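Local structure of 16S rRNA aminocarboxypropyltransferase (Vulcanisaeta distributa, 5APG) at residues Cys71-Val79 against Gln176-Gly184; Arg90-Ala98 against Tyr153-Leu164. The protein probably transfers the 3-amino-3-carboxypropyl group of S-adenosylmethionine to an N1-methylpseudouridine of 16S rRNA during ribosome biogenesis. All coordinates share one frame; numbering follows the deposited sequence.

Contact 1 of 2, residues Cys71-Val79 against Gln176-Gly184; sequences CSWKRAVDV and QLMRVLTNG. With EEM ([(3S)-3-amino-4-hydroxy-4-oxo-butyl]-[[(2S,3S,4R,5R)-5-(6-aminopurin-9-yl)-3,4-dihydroxy-oxolan-2-yl]methyl]-methyl-selanium), chain D.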
loop_
_atom_site.group_PDB
_atom_site.type_symbol
_atom_site.label_atom_id
_atom_site.label_comp_id
_atom_site.label_asym_id
_atom_site.label_seq_id
_atom_site.Cartn_x
_atom_site.Cartn_y
_atom_site.Cartn_z
ATOM N N CYS A 71 0.900 4.561 -9.816
ATOM C CA CYS A 71 1.637 5.541 -10.606
ATOM C C CYS A 71 3.113 5.381 -10.298
ATOM O O CYS A 71 3.476 4.538 -9.497
ATOM C CB CYS A 71 1.160 6.958 -10.294
ATOM S SG CYS A 71 1.402 7.453 -8.565
ATOM N N SER A 72 3.975 6.172 -10.922
ATOM C CA SER A 72 5.386 6.124 -10.565
ATOM C C SER A 72 5.582 6.794 -9.210
ATOM O O SER A 72 4.808 7.675 -8.834
ATOM C CB SER A 72 6.247 6.809 -11.628
ATOM O OG SER A 72 6.056 8.211 -11.593
ATOM N N TRP A 73 6.607 6.382 -8.471
ATOM C CA TRP A 73 6.892 7.020 -7.190
ATOM C C TRP A 73 7.341 8.465 -7.379
ATOM O O TRP A 73 7.164 9.299 -6.490
ATOM C CB TRP A 73 7.943 6.230 -6.407
ATOM C CG TRP A 73 7.329 5.155 -5.555
ATOM C CD1 TRP A 73 7.355 3.810 -5.781
ATOM C CD2 TRP A 73 6.570 5.346 -4.353
ATOM N NE1 TRP A 73 6.669 3.150 -4.786
ATOM C CE2 TRP A 73 6.173 4.071 -3.900
ATOM C CE3 TRP A 73 6.191 6.473 -3.614
ATOM C CZ2 TRP A 73 5.425 3.888 -2.742
ATOM C CZ3 TRP A 73 5.441 6.290 -2.461
ATOM C CH2 TRP A 73 5.066 5.006 -2.036
ATOM N N LYS A 74 7.900 8.767 -8.548
ATOM C CA LYS A 74 8.321 10.129 -8.856
ATOM C C LYS A 74 7.124 11.075 -8.945
ATOM O O LYS A 74 7.245 12.268 -8.666
ATOM C CB LYS A 74 9.128 10.167 -10.159
ATOM C CG LYS A 74 9.715 11.540 -10.474
ATOM C CD LYS A 74 10.857 11.457 -11.474
ATOM C CE LYS A 74 11.336 12.847 -11.869
ATOM N NZ LYS A 74 11.806 13.637 -10.693
ATOM N N ARG A 75 5.966 10.536 -9.317
ATOM C CA ARG A 75 4.743 11.332 -9.430
ATOM C C ARG A 75 3.788 11.159 -8.247
ATOM O O ARG A 75 2.795 11.878 -8.147
ATOM C CB ARG A 75 3.992 10.982 -10.720
ATOM C CG ARG A 75 4.668 11.445 -12.000
ATOM C CD ARG A 75 3.621 11.909 -13.001
ATOM N NE ARG A 75 2.756 12.935 -12.422
ATOM C CZ ARG A 75 1.566 13.275 -12.904
ATOM N NH1 ARG A 75 1.083 12.667 -13.981
ATOM N NH2 ARG A 75 0.853 14.222 -12.307
ATOM N N ALA A 76 4.087 10.209 -7.364
ATOM C CA ALA A 76 3.134 9.778 -6.338
ATOM C C ALA A 76 2.655 10.904 -5.422
ATOM O O ALA A 76 1.464 11.001 -5.128
ATOM C CB ALA A 76 3.738 8.657 -5.505
ATOM N N VAL A 77 3.571 11.753 -4.969
ATOM C CA VAL A 77 3.189 12.825 -4.055
ATOM C C VAL A 77 2.249 13.803 -4.749
ATOM O O VAL A 77 1.186 14.125 -4.228
ATOM C CB VAL A 77 4.413 13.582 -3.506
ATOM C CG1 VAL A 77 3.967 14.725 -2.611
ATOM C CG2 VAL A 77 5.317 12.630 -2.738
ATOM N N ASP A 78 2.633 14.253 -5.939
ATOM C CA ASP A 78 1.819 15.199 -6.694
ATOM C C ASP A 78 0.415 14.656 -6.971
ATOM O O ASP A 78 -0.578 15.366 -6.813
ATOM C CB ASP A 78 2.506 15.555 -8.012
ATOM C CG ASP A 78 1.746 16.601 -8.797
ATOM O OD1 ASP A 78 1.790 17.784 -8.399
ATOM O OD2 ASP A 78 1.104 16.241 -9.806
ATOM N N VAL A 79 0.336 13.392 -7.368
ATOM C CA VAL A 79 -0.941 12.788 -7.735
ATOM C C VAL A 79 -1.875 12.646 -6.533
ATOM O O VAL A 79 -3.045 13.032 -6.596
ATOM C CB VAL A 79 -0.734 11.407 -8.388
ATOM C CG1 VAL A 79 -2.058 10.655 -8.492
ATOM C CG2 VAL A 79 -0.082 11.568 -9.755
ATOM N N GLN A 176 10.555 12.797 3.939
ATOM C CA GLN A 176 11.875 12.817 3.324
ATOM C C GLN A 176 12.139 11.601 2.430
ATOM O O GLN A 176 12.739 11.735 1.363
ATOM C CB GLN A 176 12.962 12.916 4.394
ATOM C CG GLN A 176 14.365 12.733 3.849
ATOM C CD GLN A 176 14.777 13.833 2.883
ATOM O OE1 GLN A 176 14.169 14.904 2.839
ATOM N NE2 GLN A 176 15.819 13.572 2.103
ATOM N N LEU A 177 11.704 10.419 2.863
ATOM C CA LEU A 177 11.874 9.214 2.049
ATOM C C LEU A 177 11.210 9.372 0.688
ATOM O O LEU A 177 11.709 8.874 -0.322
ATOM C CB LEU A 177 11.305 7.980 2.752
ATOM C CG LEU A 177 11.955 7.557 4.070
ATOM C CD1 LEU A 177 11.262 6.315 4.616
ATOM C CD2 LEU A 177 13.450 7.315 3.881
HETATM N N MSE A 178 10.081 10.072 0.662
HETATM C CA MSE A 178 9.365 10.285 -0.589
HETATM C C MSE A 178 9.938 11.454 -1.379
HETATM O O MSE A 178 9.921 11.441 -2.609
HETATM C CB MSE A 178 7.882 10.507 -0.319
HETATM C CG MSE A 178 7.149 9.224 0.032
HETATM SE SE MSE A 178 5.279 9.561 0.381
HETATM C CE MSE A 178 5.484 10.775 1.898
ATOM N N ARG A 179 10.433 12.463 -0.667
ATOM C CA ARG A 179 11.065 13.614 -1.302
ATOM C C ARG A 179 12.237 13.160 -2.169
ATOM O O ARG A 179 12.473 13.707 -3.247
ATOM C CB ARG A 179 11.536 14.622 -0.246
ATOM C CG ARG A 179 11.656 16.055 -0.749
ATOM C CD ARG A 179 11.305 17.054 0.348
ATOM N NE ARG A 179 11.941 16.708 1.612
ATOM C CZ ARG A 179 11.365 16.848 2.800
ATOM N NH1 ARG A 179 10.131 17.328 2.889
ATOM N NH2 ARG A 179 12.022 16.504 3.900
ATOM N N VAL A 180 12.953 12.148 -1.692
ATOM C CA VAL A 180 14.072 11.559 -2.424
ATOM C C VAL A 180 13.640 11.059 -3.800
ATOM O O VAL A 180 14.332 11.269 -4.797
ATOM C CB VAL A 180 14.702 10.391 -1.632
ATOM C CG1 VAL A 180 15.665 9.597 -2.506
ATOM C CG2 VAL A 180 15.407 10.913 -0.388
ATOM N N LEU A 181 12.482 10.412 -3.850
ATOM C CA LEU A 181 11.970 9.855 -5.096
ATOM C C LEU A 181 11.325 10.924 -5.965
ATOM O O LEU A 181 11.380 10.856 -7.192
ATOM C CB LEU A 181 10.964 8.746 -4.801
ATOM C CG LEU A 181 11.566 7.491 -4.170
ATOM C CD1 LEU A 181 10.458 6.559 -3.764
ATOM C CD2 LEU A 181 12.514 6.807 -5.141
ATOM N N THR A 182 10.701 11.901 -5.320
ATOM C CA THR A 182 10.084 13.015 -6.025
ATOM C C THR A 182 11.135 13.805 -6.804
ATOM O O THR A 182 10.918 14.185 -7.953
ATOM C CB THR A 182 9.349 13.958 -5.045
ATOM O OG1 THR A 182 8.324 13.231 -4.355
ATOM C CG2 THR A 182 8.725 15.132 -5.786
ATOM N N ASN A 183 12.284 14.023 -6.171
ATOM C CA ASN A 183 13.316 14.899 -6.720
ATOM C C ASN A 183 14.429 14.168 -7.468
ATOM O O ASN A 183 15.408 14.788 -7.889
ATOM C CB ASN A 183 13.927 15.735 -5.594
ATOM C CG ASN A 183 12.940 16.721 -4.999
ATOM O OD1 ASN A 183 12.006 17.163 -5.669
ATOM N ND2 ASN A 183 13.140 17.068 -3.732
ATOM N N GLY A 184 14.286 12.859 -7.637
ATOM C CA GLY A 184 15.308 12.072 -8.303
ATOM C C GLY A 184 14.754 11.131 -9.354
ATOM O O GLY A 184 14.407 11.549 -10.458
HETATM C C2 EEM D . 0.440 3.605 1.448
HETATM N N3 EEM D . 0.353 3.151 0.234
HETATM C C4 EEM D . 1.418 2.644 -0.361
HETATM C "C1'" EEM D . 0.629 1.854 -2.623
HETATM C "C2'" EEM D . 0.183 3.252 -3.120
HETATM C "C3'" EEM D . 1.054 3.474 -4.179
HETATM C "C4'" EEM D . 1.326 2.317 -4.805
HETATM C "C5'" EEM D . 2.730 2.166 -5.261
HETATM O O EEM D . 4.301 -1.844 -8.145
HETATM C C EEM D . 4.813 -1.220 -9.033
HETATM O OXT EEM D . 4.843 -1.670 -10.166
HETATM C CA EEM D . 5.387 0.154 -8.772
HETATM N N EEM D . 6.102 0.570 -9.946
HETATM C CB EEM D . 4.202 1.058 -8.468
HETATM C CG EEM D . 4.568 2.388 -7.843
HETATM SE SE EEM D . 3.011 3.178 -6.907
HETATM C CE EEM D . 3.417 4.982 -6.329
HETATM O "O4'" EEM D . 1.198 1.270 -3.595
HETATM O "O3'" EEM D . 0.613 4.590 -5.047
HETATM O "O2'" EEM D . -1.123 2.987 -3.642
HETATM N N9 EEM D . 1.650 2.112 -1.570
HETATM C C8 EEM D . 2.927 1.782 -1.589
HETATM N N7 EEM D . 3.522 2.090 -0.459
HETATM C C5 EEM D . 2.599 2.633 0.353
HETATM N N1 EEM D . 1.540 3.621 2.171
HETATM C C6 EEM D . 2.648 3.153 1.677
HETATM N N6 EEM D . 3.845 3.170 2.419
HETATM O O HOH W 1 6.385 11.893 -5.676
HETATM O O HOH W 2 7.818 9.635 -3.598
#
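K74 NZ is held by two carbonyls near the C-terminus, with a bond of 2.9 Å from K74 NZ to T182 O and a weak one of 3.3 Å to G184 O. The ammonium approaches T182 O from above its carbonyl plane. A lysine suits this place because its aliphatic part runs past the last helical turn before a bend at the final torsion (chi4 59°) turns NZ onto the carbonyls, where the negative end of the helix dipole would probably welcome a positive charge. Beside it V77 points at T182: the methyl CG2 of V77 packs 3.5 Å from T182 OG1, the two side chains meeting at about a right angle. T182 OG1 donates to M178 O, one turn back in its own helix, and accepts from a water 2.7 Å away that also takes the N-H of V77, so the hydroxyl, through this water, ties M178 O to the backbone of V77. A second water lies between W73 O and M178 O.

Further in, the packing turns apolar. L181 CD1 comes within 3.7 Å of W73 CB, and CG of the selenomethionine M178 nears W73 CZ3. The broad indole packs against both of these side chains and the cofactor, since the methyl carbon CE of EEM, the selenium analogue of S-adenosylmethionine, sits 3.7 Å above the ring plane of W73, over its centre. A hydrogen bond from W73 NE1 to L110 O helps to fix the ring's rotation, and I109 touches both W73 and L181. This is a helix-helix packing at one wall of the cofactor pocket: helix 73-83, which follows strand 66-70 of the parallel sheet, meets the C-terminal helix 170-182, and the axes of 73-79 and 176-182 approach to 7.8 Å at an angle of 117°.

Contact 2 of 2, residues Arg90-Ala98 against Tyr153-Leu164; sequences RRRLPLLIA and YAAGDLSPEREL. With EEM ([(3S)-3-amino-4-hydroxy-4-oxo-butyl]-[[(2S,3S,4R,5R)-5-(6-aminopurin-9-yl)-3,4-dihydroxy-oxolan-2-yl]methyl]-methyl-selanium), chain D.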
loop_
_atom_site.group_PDB
_atom_site.type_symbol
_atom_site.label_atom_id
_atom_site.label_comp_id
_atom_site.label_asym_id
_atom_site.label_seq_id
_atom_site.Cartn_x
_atom_site.Cartn_y
_atom_site.Cartn_z
ATOM N N ARG A 90 -8.576 7.992 3.764
ATOM C CA ARG A 90 -7.181 7.963 3.334
ATOM C C ARG A 90 -6.275 7.435 4.436
ATOM O O ARG A 90 -6.262 7.969 5.545
ATOM C CB ARG A 90 -6.729 9.363 2.906
ATOM C CG ARG A 90 -7.570 9.963 1.784
ATOM C CD ARG A 90 -7.258 11.445 1.579
ATOM N NE ARG A 90 -5.925 11.661 1.023
ATOM C CZ ARG A 90 -5.440 12.854 0.692
ATOM N NH1 ARG A 90 -6.184 13.941 0.861
ATOM N NH2 ARG A 90 -4.216 12.963 0.191
ATOM N N ARG A 91 -5.515 6.391 4.124
ATOM C CA ARG A 91 -4.623 5.767 5.098
ATOM C C ARG A 91 -3.267 5.424 4.488
ATOM O O ARG A 91 -3.196 4.845 3.402
ATOM C CB ARG A 91 -5.257 4.491 5.671
ATOM C CG ARG A 91 -6.535 4.709 6.482
ATOM C CD ARG A 91 -6.258 5.518 7.763
ATOM N NE ARG A 91 -7.450 5.649 8.602
ATOM C CZ ARG A 91 -8.319 6.654 8.528
ATOM N NH1 ARG A 91 -8.144 7.634 7.646
ATOM N NH2 ARG A 91 -9.371 6.680 9.339
ATOM N N ARG A 92 -2.189 5.776 5.183
ATOM C CA ARG A 92 -0.878 5.275 4.793
ATOM C C ARG A 92 -0.723 3.890 5.391
ATOM O O ARG A 92 -1.470 3.508 6.292
ATOM C CB ARG A 92 0.260 6.192 5.268
ATOM C CG ARG A 92 0.434 6.273 6.793
ATOM C CD ARG A 92 1.759 6.961 7.139
ATOM N NE ARG A 92 1.986 7.133 8.575
ATOM C CZ ARG A 92 2.548 6.223 9.366
ATOM N NH1 ARG A 92 2.923 5.049 8.874
ATOM N NH2 ARG A 92 2.722 6.481 10.657
ATOM N N LEU A 93 0.233 3.126 4.883
ATOM C CA LEU A 93 0.568 1.874 5.531
ATOM C C LEU A 93 1.514 2.163 6.681
ATOM O O LEU A 93 2.315 3.087 6.605
ATOM C CB LEU A 93 1.206 0.889 4.550
ATOM C CG LEU A 93 0.251 0.292 3.518
ATOM C CD1 LEU A 93 1.055 -0.429 2.464
ATOM C CD2 LEU A 93 -0.744 -0.652 4.190
ATOM N N PRO A 94 1.412 1.376 7.759
ATOM C CA PRO A 94 2.446 1.427 8.792
ATOM C C PRO A 94 3.782 1.027 8.188
ATOM O O PRO A 94 3.816 0.371 7.139
ATOM C CB PRO A 94 1.967 0.412 9.840
ATOM C CG PRO A 94 0.971 -0.427 9.146
ATOM C CD PRO A 94 0.334 0.435 8.100
ATOM N N LEU A 95 4.866 1.412 8.846
ATOM C CA LEU A 95 6.199 1.289 8.277
ATOM C C LEU A 95 6.609 -0.160 8.052
ATOM O O LEU A 95 6.636 -0.965 8.987
ATOM C CB LEU A 95 7.217 1.984 9.181
ATOM C CG LEU A 95 8.619 2.067 8.576
ATOM C CD1 LEU A 95 8.620 2.989 7.366
ATOM C CD2 LEU A 95 9.610 2.533 9.614
ATOM N N LEU A 96 6.939 -0.479 6.804
ATOM C CA LEU A 96 7.336 -1.827 6.426
ATOM C C LEU A 96 8.553 -1.773 5.514
ATOM O O LEU A 96 8.858 -0.735 4.926
ATOM C CB LEU A 96 6.178 -2.557 5.738
ATOM C CG LEU A 96 4.986 -2.877 6.644
ATOM C CD1 LEU A 96 3.711 -3.086 5.827
ATOM C CD2 LEU A 96 5.277 -4.100 7.505
ATOM N N ILE A 97 9.244 -2.899 5.405
ATOM C CA ILE A 97 10.449 -2.988 4.598
ATOM C C ILE A 97 10.128 -3.656 3.263
ATOM O O ILE A 97 9.504 -4.714 3.233
ATOM C CB ILE A 97 11.543 -3.781 5.339
ATOM C CG1 ILE A 97 11.820 -3.159 6.713
ATOM C CG2 ILE A 97 12.810 -3.853 4.516
ATOM C CD1 ILE A 97 12.199 -1.693 6.652
ATOM N N ALA A 98 10.546 -3.036 2.164
ATOM C CA ALA A 98 10.285 -3.584 0.832
ATOM C C ALA A 98 11.080 -4.864 0.602
ATOM O O ALA A 98 12.216 -4.991 1.063
ATOM C CB ALA A 98 10.617 -2.551 -0.249
ATOM N N TYR A 153 1.372 -4.753 14.023
ATOM C CA TYR A 153 0.444 -3.944 13.231
ATOM C C TYR A 153 -0.933 -4.603 13.115
ATOM O O TYR A 153 -1.961 -3.925 13.159
ATOM C CB TYR A 153 0.996 -3.687 11.827
ATOM C CG TYR A 153 2.279 -2.888 11.787
ATOM C CD1 TYR A 153 2.604 -1.995 12.803
ATOM C CD2 TYR A 153 3.160 -3.019 10.721
ATOM C CE1 TYR A 153 3.782 -1.259 12.760
ATOM C CE2 TYR A 153 4.335 -2.294 10.669
ATOM C CZ TYR A 153 4.643 -1.417 11.690
ATOM O OH TYR A 153 5.814 -0.694 11.626
ATOM N N ALA A 154 -0.947 -5.923 12.963
ATOM C CA ALA A 154 -2.199 -6.665 12.833
ATOM C C ALA A 154 -2.935 -6.736 14.163
ATOM O O ALA A 154 -4.126 -7.055 14.208
ATOM C CB ALA A 154 -1.937 -8.071 12.295
ATOM N N ALA A 155 -2.225 -6.443 15.246
ATOM C CA ALA A 155 -2.825 -6.430 16.574
ATOM C C ALA A 155 -3.136 -5.005 17.013
ATOM O O ALA A 155 -3.449 -4.759 18.177
ATOM C CB ALA A 155 -1.910 -7.108 17.578
ATOM N N GLY A 156 -3.042 -4.070 16.072
ATOM C CA GLY A 156 -3.363 -2.679 16.333
ATOM C C GLY A 156 -2.278 -1.907 17.066
ATOM O O GLY A 156 -2.521 -0.810 17.564
ATOM N N ASP A 157 -1.077 -2.474 17.122
ATOM C CA ASP A 157 0.028 -1.858 17.851
ATOM C C ASP A 157 1.047 -1.236 16.894
ATOM O O ASP A 157 1.731 -1.944 16.157
ATOM C CB ASP A 157 0.698 -2.899 18.751
ATOM C CG ASP A 157 1.892 -2.349 19.503
ATOM O OD1 ASP A 157 2.063 -1.113 19.567
ATOM O OD2 ASP A 157 2.665 -3.167 20.040
ATOM N N LEU A 158 1.156 0.090 16.932
ATOM C CA LEU A 158 2.009 0.824 15.997
ATOM C C LEU A 158 3.366 1.207 16.583
ATOM O O LEU A 158 4.138 1.929 15.954
ATOM C CB LEU A 158 1.286 2.080 15.512
ATOM C CG LEU A 158 0.119 1.806 14.561
ATOM C CD1 LEU A 158 -0.980 2.841 14.733
ATOM C CD2 LEU A 158 0.628 1.792 13.123
ATOM N N SER A 159 3.665 0.706 17.776
ATOM C CA SER A 159 4.947 0.996 18.422
ATOM C C SER A 159 6.214 0.601 17.628
ATOM O O SER A 159 7.258 1.211 17.833
ATOM C CB SER A 159 4.986 0.339 19.811
ATOM O OG SER A 159 5.006 -1.075 19.726
ATOM N N PRO A 160 6.147 -0.408 16.731
ATOM C CA PRO A 160 7.378 -0.669 15.965
ATOM C C PRO A 160 7.911 0.481 15.102
ATOM O O PRO A 160 9.108 0.488 14.818
ATOM C CB PRO A 160 6.977 -1.826 15.043
ATOM C CG PRO A 160 5.895 -2.512 15.738
ATOM C CD PRO A 160 5.159 -1.490 16.543
ATOM N N GLU A 161 7.057 1.412 14.680
ATOM C CA GLU A 161 7.445 2.385 13.654
ATOM C C GLU A 161 8.650 3.248 14.018
ATOM O O GLU A 161 9.579 3.386 13.220
ATOM C CB GLU A 161 6.274 3.307 13.316
ATOM C CG GLU A 161 5.064 2.613 12.736
ATOM C CD GLU A 161 4.217 3.564 11.928
ATOM O OE1 GLU A 161 3.767 4.588 12.484
ATOM O OE2 GLU A 161 4.032 3.305 10.722
ATOM N N ARG A 162 8.629 3.844 15.206
ATOM C CA ARG A 162 9.691 4.769 15.594
ATOM C C ARG A 162 11.042 4.076 15.715
ATOM O O ARG A 162 12.071 4.648 15.355
ATOM C CB ARG A 162 9.348 5.466 16.911
ATOM C CG ARG A 162 8.284 6.542 16.770
ATOM C CD ARG A 162 7.960 7.171 18.112
ATOM N NE ARG A 162 7.274 8.450 17.957
ATOM C CZ ARG A 162 5.954 8.596 17.969
ATOM N NH1 ARG A 162 5.171 7.540 18.122
ATOM N NH2 ARG A 162 5.419 9.798 17.822
ATOM N N GLU A 163 11.043 2.847 16.224
ATOM C CA GLU A 163 12.289 2.103 16.356
ATOM C C GLU A 163 12.790 1.642 14.991
ATOM O O GLU A 163 13.993 1.650 14.724
ATOM C CB GLU A 163 12.114 0.904 17.290
ATOM C CG GLU A 163 13.358 0.033 17.391
ATOM C CD GLU A 163 13.652 -0.416 18.808
ATOM O OE1 GLU A 163 12.706 -0.820 19.519
ATOM O OE2 GLU A 163 14.834 -0.367 19.211
ATOM N N LEU A 164 11.862 1.248 14.128
ATOM C CA LEU A 164 12.219 0.775 12.798
ATOM C C LEU A 164 12.761 1.911 11.927
ATOM O O LEU A 164 13.777 1.751 11.257
ATOM C CB LEU A 164 11.012 0.115 12.127
ATOM C CG LEU A 164 11.241 -0.482 10.739
ATOM C CD1 LEU A 164 12.411 -1.450 10.759
ATOM C CD2 LEU A 164 9.976 -1.176 10.256
HETATM C C2 EEM D . 0.440 3.605 1.448
HETATM N N3 EEM D . 0.353 3.151 0.234
HETATM C C4 EEM D . 1.418 2.644 -0.361
HETATM C "C1'" EEM D . 0.629 1.854 -2.623
HETATM C "C2'" EEM D . 0.183 3.252 -3.120
HETATM C "C3'" EEM D . 1.054 3.474 -4.179
HETATM C "C4'" EEM D . 1.326 2.317 -4.805
HETATM C "C5'" EEM D . 2.730 2.166 -5.261
HETATM O O EEM D . 4.301 -1.844 -8.145
HETATM C C EEM D . 4.813 -1.220 -9.033
HETATM O OXT EEM D . 4.843 -1.670 -10.166
HETATM C CA EEM D . 5.387 0.154 -8.772
HETATM N N EEM D . 6.102 0.570 -9.946
HETATM C CB EEM D . 4.202 1.058 -8.468
HETATM C CG EEM D . 4.568 2.388 -7.843
HETATM SE SE EEM D . 3.011 3.178 -6.907
HETATM C CE EEM D . 3.417 4.982 -6.329
HETATM O "O4'" EEM D . 1.198 1.270 -3.595
HETATM O "O3'" EEM D . 0.613 4.590 -5.047
HETATM O "O2'" EEM D . -1.123 2.987 -3.642
HETATM N N9 EEM D . 1.650 2.112 -1.570
HETATM C C8 EEM D . 2.927 1.782 -1.589
HETATM N N7 EEM D . 3.522 2.090 -0.459
HETATM C C5 EEM D . 2.599 2.633 0.353
HETATM N N1 EEM D . 1.540 3.621 2.171
HETATM C C6 EEM D . 2.648 3.153 1.677
HETATM N N6 EEM D . 3.845 3.170 2.419
#
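The pyrrolidine ring of P94 lies over one face of Y153, with P94 CB 3.5 Å from the centroid of the aromatic ring in a CH-pi contact. This belongs to the SPOUT fold: the segment 90-98 leaves edge strand 89-91 beside the cofactor, and Y153, at the end of helix 141-153, packs against it together with L158, E161 and L164, the last two in helix 160-165. Proline offers a compact, rigid hydrocarbon ring that can lie against the aromatic face, and L158 CD2 adds to the packing on P94 CB. At the edge of the ring, Y153 OH donates to L95 O across 2.8 Å, on a lone pair in the carbonyl plane, and L96 CD2 also meets that edge.

E161 carries the buried polar core. R92 grips its carboxylate end-on: R92 NH1 meets E161 OE2 and R92 NH2 meets E161 OE1, each at 2.8 Å and on a syn lone pair, with guanidinium and carboxylate planes only 9° apart. R92 CG sits between backbone N and carbonyl carbon (chi1 66°), and from there the extended chain carries the guanidinium to the glutamate. E161 OE2 spends its anti lone pair on L95 N, 2.8 Å away, so one oxygen pins side chain and backbone together. Without the carboxylate, an alanine here would probably leave the buried charge of R92 lacking its mate and L95 N lacking this acceptor. Beyond the polar centre, L95 CD2 packs 3.6 Å from L164 CG. Between R92 and P94, L93 N donates to the adenine atom N1 of EEM over 3.1 Å, a nearly straight bond of 167°.

How the contacts relate
Both contacts touch EEM, but at different places: contact 1 brings W73 against its methyl group and contact 2 brings the backbone of L93 to its adenine. Their centres are 20 Å apart, while their nearest atoms come to about 5 Å without touching. Both segments of contact 2 lie in sequence between those of contact 1. Helix 73-83 is followed by strand 89-91, and helix 160-165 by helix 170-182, which also touches R92 through V170 and L174. Y108, a cofactor-binding residue, lies near both: the nearest atoms of its side chain are about 4 Å from the side chain of M178 and about 3 Å from that of R92.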